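PDB 1Y9Q: transcriptional regulator, HTH_3 family from Vibrio cholerae, which probably regulates transcription by binding DNA through a helix-turn-helix domain, and binds zinc and D-methionine in a cupin domain. Local coordinates for residues K9-A13 with I44-S50; F107-L111 with E169-F173; I127-L133 with Q150-F156. All blocks are in the same frame, centred on the assembly; numbering follows the deposited sequence.

Contact 1 of 3, residues K9-A13 with I44-S50; sequences KSQIA and IERGESS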
loop_
_atom_site.group_PDB
_atom_site.type_symbol
_atom_site.label_atom_id
_atom_site.label_comp_id
_atom_site.label_asym_id
_atom_site.label_seq_id
_atom_site.Cartn_x
_atom_site.Cartn_y
_atom_site.Cartn_z
ATOM N N LYS A 9 6.916 23.551 -1.353
ATOM C CA LYS A 9 6.928 23.207 -2.767
ATOM C C LYS A 9 8.215 23.624 -3.455
ATOM O O LYS A 9 8.796 22.843 -4.203
ATOM C CB LYS A 9 5.748 23.861 -3.496
ATOM C CG LYS A 9 4.386 23.388 -3.043
ATOM C CD LYS A 9 3.288 24.013 -3.892
ATOM C CE LYS A 9 1.911 23.569 -3.420
ATOM N NZ LYS A 9 0.833 24.149 -4.264
ATOM N N SER A 10 8.660 24.855 -3.209
ATOM C CA SER A 10 9.880 25.336 -3.850
ATOM C C SER A 10 11.111 24.580 -3.368
ATOM O O SER A 10 12.005 24.265 -4.160
ATOM C CB SER A 10 10.062 26.838 -3.614
ATOM O OG SER A 10 10.266 27.129 -2.247
ATOM N N GLN A 11 11.163 24.288 -2.074
ATOM C CA GLN A 11 12.299 23.553 -1.529
ATOM C C GLN A 11 12.418 22.182 -2.194
ATOM O O GLN A 11 13.493 21.792 -2.649
ATOM C CB GLN A 11 12.152 23.376 -0.017
ATOM C CG GLN A 11 13.045 22.285 0.554
ATOM C CD GLN A 11 14.528 22.546 0.344
ATOM O OE1 GLN A 11 15.325 21.607 0.264
ATOM N NE2 GLN A 11 14.908 23.819 0.272
ATOM N N ILE A 12 11.311 21.452 -2.244
ATOM C CA ILE A 12 11.313 20.127 -2.853
ATOM C C ILE A 12 11.547 20.198 -4.357
ATOM O O ILE A 12 12.295 19.399 -4.921
ATOM C CB ILE A 12 9.975 19.391 -2.598
ATOM C CG1 ILE A 12 9.770 19.191 -1.095
ATOM C CG2 ILE A 12 9.968 18.043 -3.310
ATOM C CD1 ILE A 12 10.885 18.421 -0.420
ATOM N N ALA A 13 10.899 21.158 -5.006
ATOM C CA ALA A 13 11.037 21.318 -6.449
ATOM C C ALA A 13 12.497 21.506 -6.849
ATOM O O ALA A 13 13.026 20.778 -7.703
ATOM C CB ALA A 13 10.205 22.519 -6.922
ATOM N N ILE A 44 6.003 18.607 -9.893
ATOM C CA ILE A 44 6.721 18.813 -8.642
ATOM C C ILE A 44 7.918 19.733 -8.851
ATOM O O ILE A 44 8.140 20.662 -8.072
ATOM C CB ILE A 44 7.215 17.473 -8.043
ATOM C CG1 ILE A 44 6.015 16.627 -7.608
ATOM C CG2 ILE A 44 8.132 17.739 -6.851
ATOM C CD1 ILE A 44 6.377 15.214 -7.150
ATOM N N GLU A 45 8.692 19.475 -9.900
ATOM C CA GLU A 45 9.861 20.298 -10.172
ATOM C C GLU A 45 9.485 21.731 -10.553
ATOM O O GLU A 45 10.296 22.641 -10.407
ATOM C CB GLU A 45 10.727 19.678 -11.277
ATOM C CG GLU A 45 11.322 18.321 -10.919
ATOM C CD GLU A 45 12.476 17.920 -11.835
ATOM O OE1 GLU A 45 12.569 18.460 -12.960
ATOM O OE2 GLU A 45 13.287 17.057 -11.430
ATOM N N ARG A 46 8.261 21.934 -11.035
ATOM C CA ARG A 46 7.817 23.280 -11.403
ATOM C C ARG A 46 7.118 23.980 -10.241
ATOM O O ARG A 46 6.709 25.137 -10.360
ATOM C CB ARG A 46 6.867 23.238 -12.602
ATOM C CG ARG A 46 7.546 22.961 -13.932
ATOM C CD ARG A 46 6.629 23.327 -15.091
ATOM N NE ARG A 46 5.414 22.517 -15.116
ATOM C CZ ARG A 46 5.378 21.240 -15.483
ATOM N NH1 ARG A 46 6.490 20.626 -15.861
ATOM N NH2 ARG A 46 4.230 20.576 -15.469
ATOM N N GLY A 47 6.979 23.275 -9.124
ATOM C CA GLY A 47 6.323 23.848 -7.963
ATOM C C GLY A 47 4.816 23.930 -8.125
ATOM O O GLY A 47 4.164 24.769 -7.505
ATOM N N GLU A 48 4.259 23.052 -8.949
ATOM C CA GLU A 48 2.821 23.044 -9.195
ATOM C C GLU A 48 2.021 22.117 -8.295
ATOM O O GLU A 48 0.836 22.354 -8.052
ATOM C CB GLU A 48 2.549 22.691 -10.653
ATOM C CG GLU A 48 2.827 23.828 -11.610
ATOM C CD GLU A 48 2.711 23.405 -13.055
ATOM O OE1 GLU A 48 1.783 22.631 -13.377
ATOM O OE2 GLU A 48 3.543 23.856 -13.869
ATOM N N SER A 49 2.650 21.056 -7.806
ATOM C CA SER A 49 1.949 20.127 -6.932
ATOM C C SER A 49 2.756 19.862 -5.676
ATOM O O SER A 49 3.982 19.749 -5.722
ATOM C CB SER A 49 1.683 18.802 -7.647
ATOM O OG SER A 49 2.809 17.948 -7.566
ATOM N N SER A 50 2.054 19.769 -4.554
ATOM C CA SER A 50 2.671 19.510 -3.259
ATOM C C SER A 50 2.708 18.005 -3.015
ATOM O O SER A 50 1.673 17.375 -2.792
ATOM C CB SER A 50 1.864 20.195 -2.156
ATOM O OG SER A 50 0.487 19.867 -2.275
#

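Contact 2 of 3, residues F107-L111 with E169-F173; sequences FEITL and EKAVF. With MED (D-methionine), chain C.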
loop_
_atom_site.group_PDB
_atom_site.type_symbol
_atom_site.label_atom_id
_atom_site.label_comp_id
_atom_site.label_asym_id
_atom_site.label_seq_id
_atom_site.Cartn_x
_atom_site.Cartn_y
_atom_site.Cartn_z
ATOM N N PHE A 107 14.048 9.376 12.914
ATOM C CA PHE A 107 12.918 10.274 13.103
ATOM C C PHE A 107 12.069 9.929 14.317
ATOM O O PHE A 107 12.069 8.795 14.795
ATOM C CB PHE A 107 11.984 10.210 11.898
ATOM C CG PHE A 107 12.673 10.333 10.581
ATOM C CD1 PHE A 107 12.981 11.580 10.053
ATOM C CD2 PHE A 107 12.994 9.195 9.853
ATOM C CE1 PHE A 107 13.599 11.692 8.811
ATOM C CE2 PHE A 107 13.612 9.290 8.613
ATOM C CZ PHE A 107 13.915 10.543 8.090
ATOM N N GLU A 108 11.338 10.930 14.798
ATOM C CA GLU A 108 10.394 10.744 15.890
ATOM C C GLU A 108 9.094 11.153 15.208
ATOM O O GLU A 108 8.930 12.309 14.825
ATOM C CB GLU A 108 10.700 11.668 17.072
ATOM C CG GLU A 108 9.795 11.402 18.259
ATOM C CD GLU A 108 10.306 12.015 19.545
ATOM O OE1 GLU A 108 11.407 11.633 19.999
ATOM O OE2 GLU A 108 9.599 12.878 20.104
ATOM N N ILE A 109 8.188 10.198 15.038
ATOM C CA ILE A 109 6.926 10.437 14.338
ATOM C C ILE A 109 5.698 10.477 15.239
ATOM O O ILE A 109 5.508 9.599 16.075
ATOM C CB ILE A 109 6.668 9.331 13.289
ATOM C CG1 ILE A 109 7.908 9.129 12.410
ATOM C CG2 ILE A 109 5.447 9.677 12.454
ATOM C CD1 ILE A 109 8.413 10.392 11.771
ATOM N N THR A 110 4.860 11.490 15.042
ATOM C CA THR A 110 3.628 11.629 15.813
ATOM C C THR A 110 2.430 11.478 14.884
ATOM O O THR A 110 2.252 12.257 13.945
ATOM C CB THR A 110 3.536 13.001 16.507
ATOM O OG1 THR A 110 4.637 13.155 17.408
ATOM C CG2 THR A 110 2.227 13.115 17.288
ATOM N N LEU A 111 1.622 10.458 15.143
ATOM C CA LEU A 111 0.434 10.194 14.352
ATOM C C LEU A 111 -0.773 10.716 15.125
ATOM O O LEU A 111 -0.886 10.493 16.332
ATOM C CB LEU A 111 0.286 8.690 14.110
ATOM C CG LEU A 111 1.335 8.035 13.214
ATOM C CD1 LEU A 111 1.119 6.534 13.175
ATOM C CD2 LEU A 111 1.237 8.624 11.820
ATOM N N GLU A 169 -6.089 7.505 19.383
ATOM C CA GLU A 169 -6.138 8.720 18.573
ATOM C C GLU A 169 -4.751 9.271 18.277
ATOM O O GLU A 169 -4.496 9.787 17.187
ATOM C CB GLU A 169 -6.978 9.799 19.256
ATOM C CG GLU A 169 -8.461 9.488 19.298
ATOM C CD GLU A 169 -8.993 9.012 17.961
ATOM O OE1 GLU A 169 -8.748 9.691 16.944
ATOM O OE2 GLU A 169 -9.661 7.955 17.927
ATOM N N LYS A 170 -3.858 9.165 19.251
ATOM C CA LYS A 170 -2.500 9.654 19.083
ATOM C C LYS A 170 -1.489 8.565 19.410
ATOM O O LYS A 170 -1.718 7.729 20.281
ATOM C CB LYS A 170 -2.261 10.866 19.985
ATOM C CG LYS A 170 -0.820 11.362 19.994
ATOM C CD LYS A 170 -0.646 12.550 20.930
ATOM C CE LYS A 170 0.795 13.030 20.946
ATOM N NZ LYS A 170 0.998 14.229 21.807
ATOM N N ALA A 171 -0.376 8.577 18.687
ATOM C CA ALA A 171 0.696 7.617 18.898
ATOM C C ALA A 171 1.981 8.276 18.438
ATOM O O ALA A 171 1.999 8.983 17.431
ATOM C CB ALA A 171 0.444 6.351 18.107
ATOM N N VAL A 172 3.046 8.060 19.198
ATOM C CA VAL A 172 4.346 8.622 18.878
ATOM C C VAL A 172 5.335 7.472 18.878
ATOM O O VAL A 172 5.298 6.621 19.767
ATOM C CB VAL A 172 4.786 9.658 19.930
ATOM C CG1 VAL A 172 6.143 10.242 19.549
ATOM C CG2 VAL A 172 3.742 10.764 20.044
ATOM N N PHE A 173 6.208 7.431 17.876
ATOM C CA PHE A 173 7.190 6.357 17.805
ATOM C C PHE A 173 8.486 6.801 17.153
ATOM O O PHE A 173 8.498 7.721 16.336
ATOM C CB PHE A 173 6.613 5.155 17.045
ATOM C CG PHE A 173 6.294 5.427 15.590
ATOM C CD1 PHE A 173 7.173 5.034 14.586
ATOM C CD2 PHE A 173 5.096 6.038 15.226
ATOM C CE1 PHE A 173 6.865 5.240 13.240
ATOM C CE2 PHE A 173 4.779 6.249 13.885
ATOM C CZ PHE A 173 5.666 5.848 12.889
HETATM N N MED C . 9.800 5.222 6.644
HETATM C CA MED C . 8.896 6.396 6.469
HETATM C C MED C . 7.681 6.027 5.608
HETATM O O MED C . 7.511 4.893 5.140
HETATM C CB MED C . 8.469 6.914 7.861
HETATM C CG MED C . 7.563 8.123 7.975
HETATM S SD MED C . 8.551 9.533 7.389
HETATM C CE MED C . 9.827 9.629 8.564
HETATM O OXT MED C . 6.836 6.886 5.358
#

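Contact 3 of 3, residues I127-L133 with Q150-F156; sequences IEYIHVL and QGEHIRF. With ZN (zinc ion), chain B; MED (D-methionine), chain C.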
loop_
_atom_site.group_PDB
_atom_site.type_symbol
_atom_site.label_atom_id
_atom_site.label_comp_id
_atom_site.label_asym_id
_atom_site.label_seq_id
_atom_site.Cartn_x
_atom_site.Cartn_y
_atom_site.Cartn_z
ATOM N N ILE A 127 16.147 -1.198 5.825
ATOM C CA ILE A 127 15.539 -1.798 7.010
ATOM C C ILE A 127 15.016 -0.737 7.984
ATOM O O ILE A 127 15.632 0.313 8.161
ATOM C CB ILE A 127 16.590 -2.697 7.720
ATOM C CG1 ILE A 127 16.902 -3.910 6.835
ATOM C CG2 ILE A 127 16.104 -3.109 9.113
ATOM C CD1 ILE A 127 18.133 -4.692 7.268
ATOM N N GLU A 128 13.870 -0.999 8.605
ATOM C CA GLU A 128 13.315 -0.046 9.563
ATOM C C GLU A 128 13.161 -0.633 10.948
ATOM O O GLU A 128 12.869 -1.823 11.100
ATOM C CB GLU A 128 11.947 0.467 9.103
ATOM C CG GLU A 128 12.012 1.494 7.999
ATOM C CD GLU A 128 10.657 2.100 7.694
ATOM O OE1 GLU A 128 9.950 2.486 8.647
ATOM O OE2 GLU A 128 10.306 2.197 6.506
ATOM N N TYR A 129 13.371 0.223 11.949
ATOM C CA TYR A 129 13.216 -0.119 13.356
ATOM C C TYR A 129 12.109 0.792 13.881
ATOM O O TYR A 129 12.038 1.964 13.506
ATOM C CB TYR A 129 14.485 0.183 14.150
ATOM C CG TYR A 129 15.635 -0.750 13.886
ATOM C CD1 TYR A 129 15.959 -1.755 14.797
ATOM C CD2 TYR A 129 16.414 -0.620 12.737
ATOM C CE1 TYR A 129 17.032 -2.610 14.575
ATOM C CE2 TYR A 129 17.493 -1.478 12.501
ATOM C CZ TYR A 129 17.794 -2.466 13.427
ATOM O OH TYR A 129 18.861 -3.308 13.221
ATOM N N ILE A 130 11.265 0.252 14.754
ATOM C CA ILE A 130 10.163 1.011 15.336
ATOM C C ILE A 130 10.165 0.826 16.852
ATOM O O ILE A 130 10.324 -0.291 17.345
ATOM C CB ILE A 130 8.789 0.504 14.812
ATOM C CG1 ILE A 130 8.715 0.612 13.287
ATOM C CG2 ILE A 130 7.665 1.291 15.462
ATOM C CD1 ILE A 130 8.640 2.026 12.758
ATOM N N HIS A 131 9.996 1.924 17.582
ATOM C CA HIS A 131 9.938 1.885 19.040
ATOM C C HIS A 131 8.817 2.840 19.441
ATOM O O HIS A 131 8.904 4.049 19.207
ATOM C CB HIS A 131 11.264 2.341 19.658
ATOM C CG HIS A 131 11.353 2.103 21.134
ATOM N ND1 HIS A 131 12.317 2.686 21.926
ATOM C CD2 HIS A 131 10.590 1.351 21.965
ATOM C CE1 HIS A 131 12.143 2.308 23.181
ATOM N NE2 HIS A 131 11.101 1.498 23.230
ATOM N N VAL A 132 7.753 2.290 20.018
ATOM C CA VAL A 132 6.606 3.097 20.419
ATOM C C VAL A 132 6.869 3.890 21.694
ATOM O O VAL A 132 7.132 3.322 22.752
ATOM C CB VAL A 132 5.351 2.218 20.617
ATOM C CG1 VAL A 132 4.133 3.101 20.863
ATOM C CG2 VAL A 132 5.123 1.351 19.382
ATOM N N LEU A 133 6.799 5.211 21.583
ATOM C CA LEU A 133 7.031 6.080 22.731
ATOM C C LEU A 133 5.735 6.368 23.491
ATOM O O LEU A 133 5.743 6.515 24.715
ATOM C CB LEU A 133 7.654 7.399 22.272
ATOM C CG LEU A 133 8.967 7.295 21.486
ATOM C CD1 LEU A 133 9.444 8.681 21.091
ATOM C CD2 LEU A 133 10.019 6.593 22.340
ATOM N N GLN A 150 2.929 0.946 23.962
ATOM C CA GLN A 150 4.026 1.773 24.444
ATOM C C GLN A 150 5.191 0.908 24.912
ATOM O O GLN A 150 5.001 -0.061 25.648
ATOM C CB GLN A 150 3.562 2.671 25.601
ATOM C CG GLN A 150 4.688 3.519 26.189
ATOM C CD GLN A 150 4.221 4.479 27.273
ATOM O OE1 GLN A 150 3.572 4.079 28.236
ATOM N NE2 GLN A 150 4.564 5.752 27.123
ATOM N N GLY A 151 6.395 1.256 24.472
ATOM C CA GLY A 151 7.573 0.503 24.868
ATOM C C GLY A 151 7.903 -0.678 23.974
ATOM O O GLY A 151 9.037 -1.155 23.973
ATOM N N GLU A 152 6.925 -1.158 23.214
ATOM C CA GLU A 152 7.168 -2.291 22.334
ATOM C C GLU A 152 7.959 -1.843 21.108
ATOM O O GLU A 152 7.960 -0.664 20.746
ATOM C CB GLU A 152 5.844 -2.957 21.944
ATOM C CG GLU A 152 5.041 -3.395 23.176
ATOM C CD GLU A 152 3.997 -4.452 22.875
ATOM O OE1 GLU A 152 3.186 -4.248 21.951
ATOM O OE2 GLU A 152 3.988 -5.489 23.573
ATOM N N HIS A 153 8.636 -2.790 20.473
ATOM C CA HIS A 153 9.475 -2.470 19.329
ATOM C C HIS A 153 9.515 -3.612 18.335
ATOM O O HIS A 153 9.165 -4.741 18.662
ATOM C CB HIS A 153 10.885 -2.176 19.827
ATOM C CG HIS A 153 11.379 -3.177 20.823
ATOM N ND1 HIS A 153 11.807 -4.439 20.465
ATOM C CD2 HIS A 153 11.454 -3.126 22.174
ATOM C CE1 HIS A 153 12.124 -5.119 21.552
ATOM N NE2 HIS A 153 11.917 -4.344 22.603
ATOM N N ILE A 154 9.945 -3.309 17.119
ATOM C CA ILE A 154 10.024 -4.324 16.079
ATOM C C ILE A 154 10.836 -3.764 14.917
ATOM O O ILE A 154 10.983 -2.550 14.790
ATOM C CB ILE A 154 8.597 -4.677 15.587
ATOM C CG1 ILE A 154 8.589 -6.026 14.865
ATOM C CG2 ILE A 154 8.082 -3.580 14.660
ATOM C CD1 ILE A 154 7.187 -6.505 14.516
ATOM N N ARG A 155 11.391 -4.648 14.094
ATOM C CA ARG A 155 12.120 -4.204 12.914
ATOM C C ARG A 155 11.639 -5.039 11.745
ATOM O O ARG A 155 11.146 -6.155 11.932
ATOM C CB ARG A 155 13.643 -4.327 13.086
ATOM C CG ARG A 155 14.183 -5.698 13.450
ATOM C CD ARG A 155 15.649 -5.819 13.008
ATOM N NE ARG A 155 15.741 -6.275 11.623
ATOM C CZ ARG A 155 16.866 -6.335 10.916
ATOM N NH1 ARG A 155 18.020 -5.953 11.448
ATOM N NH2 ARG A 155 16.842 -6.820 9.683
ATOM N N PHE A 156 11.769 -4.499 10.539
ATOM C CA PHE A 156 11.317 -5.213 9.355
ATOM C C PHE A 156 12.010 -4.711 8.100
ATOM O O PHE A 156 12.566 -3.611 8.084
ATOM C CB PHE A 156 9.799 -5.043 9.205
ATOM C CG PHE A 156 9.361 -3.621 8.977
ATOM C CD1 PHE A 156 9.164 -3.133 7.685
ATOM C CD2 PHE A 156 9.142 -2.766 10.055
ATOM C CE1 PHE A 156 8.752 -1.814 7.471
ATOM C CE2 PHE A 156 8.734 -1.451 9.853
ATOM C CZ PHE A 156 8.537 -0.972 8.560
HETATM ZN ZN ZN B . 8.877 3.431 5.707
HETATM N N MED C . 9.800 5.222 6.644
HETATM C CA MED C . 8.896 6.396 6.469
HETATM C C MED C . 7.681 6.027 5.608
HETATM O O MED C . 7.511 4.893 5.140
HETATM C CB MED C . 8.469 6.914 7.861
HETATM C CG MED C . 7.563 8.123 7.975
HETATM S SD MED C . 8.551 9.533 7.389
HETATM C CE MED C . 9.827 9.629 8.564
HETATM O OXT MED C . 6.836 6.886 5.358
#

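Contact 1 of 3, residues K9-A13 with I44-S50
Ala13 and Ile44 meet where the first helix, 5-22, runs past the end of helix 38-45, and the fit there is tight: the Ala13 methyl CB lies only 3.0 Å from the carbonyl oxygen Ile44 O and 3.5 Å from Glu45 O. So small a side chain lets the backbones draw close, with the CA atoms of Ala13 and Glu45 4.0 Å apart. Ile44 O is also used by its own turn, since Gly47 N bonds to it at 3.0 Å as the helix ends in a Schellman motif; the positive phi of Gly47 (75°) takes the chain out of the helix beside Lys9 of helix 5-22. Deeper in, the beta-branched pair Ile12 and Ile44 touch through their CG2 methyls at 4.0 Å, the two side chains slanting across one another. In each, chi1 near -60° sets CG2 opposite the backbone N and leaves the CG2 branch to make the touch, while Phe70 and Pro51 pack on Ile12. Lys9 works differently. Its chain is fully extended beyond CG and lies alongside the loop, so that methylene carbons rather than the ammonium make the contact: CD rests 3.8 Å from Gly47 O and CE 3.6 Å from Ser50 CB. The Ser50 hydroxyl is bonded to Asp86, and Lys9 NZ has a long, weak ion pair with Asp5. On the outer side of the turn, Arg46 NE reaches Glu48 OE2 at 2.6 Å, in the guanidinium plane but 48° out of the carboxylate plane, a salt bridge that ties residues either side of Gly47. This packing of a leading helix against the C-terminal end of a short helix and its Schellman turn belongs to the all-helical helix-turn-helix domain of the Cro/C1 (HTH_3) type.

Contact 2 of 3, residues F107-L111 with E169-F173
The D-methionine pocket of the cupin domain is walled in part by strand 104-111, which pairs antiparallel with strand 171-178. Phe107 and Ile109 converge on the ligand's methyl group: CE of D-methionine stands over one face of the Phe107 ring, displaced toward its rim and 3.4 Å from CD2, while Ile109 CD1 approaches the same methyl at 3.6 Å. Two hydrogen-bonded pairs, Ile109 with Phe173 and Leu111 with Ala171, join the strands. The two bonds donated by strand 104-111 are short and nearly straight: Ile109 N to Phe173 O at 2.8 Å (169° at the hydrogen) and Leu111 N to Ala171 O at 2.7 Å. On the face that carries Ile109, Leu111 and Phe173, the Phe173 ring is the central piece. A chi1 of 64° sets its CG between the backbone N and the carbonyl carbon, which turns the ring toward the partner strand: Ile109 CB lies over its face, 3.6 Å from CZ, in a CH-pi contact, and Leu111 reaches its edge with CD1 3.7 Å from CE2. Ile130 and Met137 pack against Phe173 as well. On the other face Thr110 and Val172 run side by side, OG1 of Thr110 3.7 Å from CG2 of Val172, and the extended Lys170 crosses Thr110 so that its CE meets the threonine CG2 at 3.9 Å. The chemistry implies a division of labour: backbone bonds fix the register, and Phe107 and Ile109 give the ligand's terminal methyl an apolar wall, while the zinc takes up the ligand's amino and carboxylate end.

Contact 3 of 3, residues I127-L133 with Q150-F156
Phe156 takes the CB of Glu128 over one ring face, Glu128 CB 3.7 Å from Phe156 CZ, and Ile130 CG1 at its edge, 4.0 Å from CE2; Phe141 stacks on the ring and His162 meets it at an angle. On the opposite side of the sheet, the Tyr129 ring carries Arg155 CB over one face, displaced toward the rim. Arg155 bends at chi3 (-87°), which brings its guanidinium round at 71° to the tyrosine ring; NH1 makes a weak bond to Tyr129 OH at 3.3 Å, and Ile127 CG2 sits over the centre of the guanidinium face. The imidazole of His131 turns an edge to the chain opposite, with CD2 3.5 Å from Glu152 O. These groups decorate two antiparallel strands, 127-134 and 153-157, of the jelly-roll barrel that defines cupins. Phe156 and Ile154 each exchange a pair of backbone bonds, with Glu128 and Ile130 respectively, and where residues 150-152 run as loop, Val132 N bonds to Glu152 O at 3.0 Å. There Gln150 NE2 also reaches Leu133 O at 2.8 Å, the acceptor lying in the amide plane. Glu128, extended beyond CG, runs from the strand into the barrel, where OE2 binds the zinc ion at 2.0 Å. His122, His162 and Tyr164 bind it as well, and D-methionine adds its N and O, the ligand N lying 3.1 Å from Glu128 OE2.

Contact 1 closes within the helical domain before the cupin strands begin, whereas contact 3 is nested inside the chain loop closed by contact 2. Centre to centre, contact 1 lies about 26 Å from contact 2 and about 32 Å from contact 3, on the other side of the chain's centre from the latter, and it touches neither. Contacts 2 and 3, with centres about 12 Å apart, share one antiparallel sheet in which strands 171-178 and 127-134 are neighbours, joined where Val172 O probably accepts a hydrogen bond from Leu133 N at 2.7 Å. Both touch D-methionine, so one sheet supplies part of the pocket wall (Phe107, Ile109) and one of the zinc ligands (Glu128).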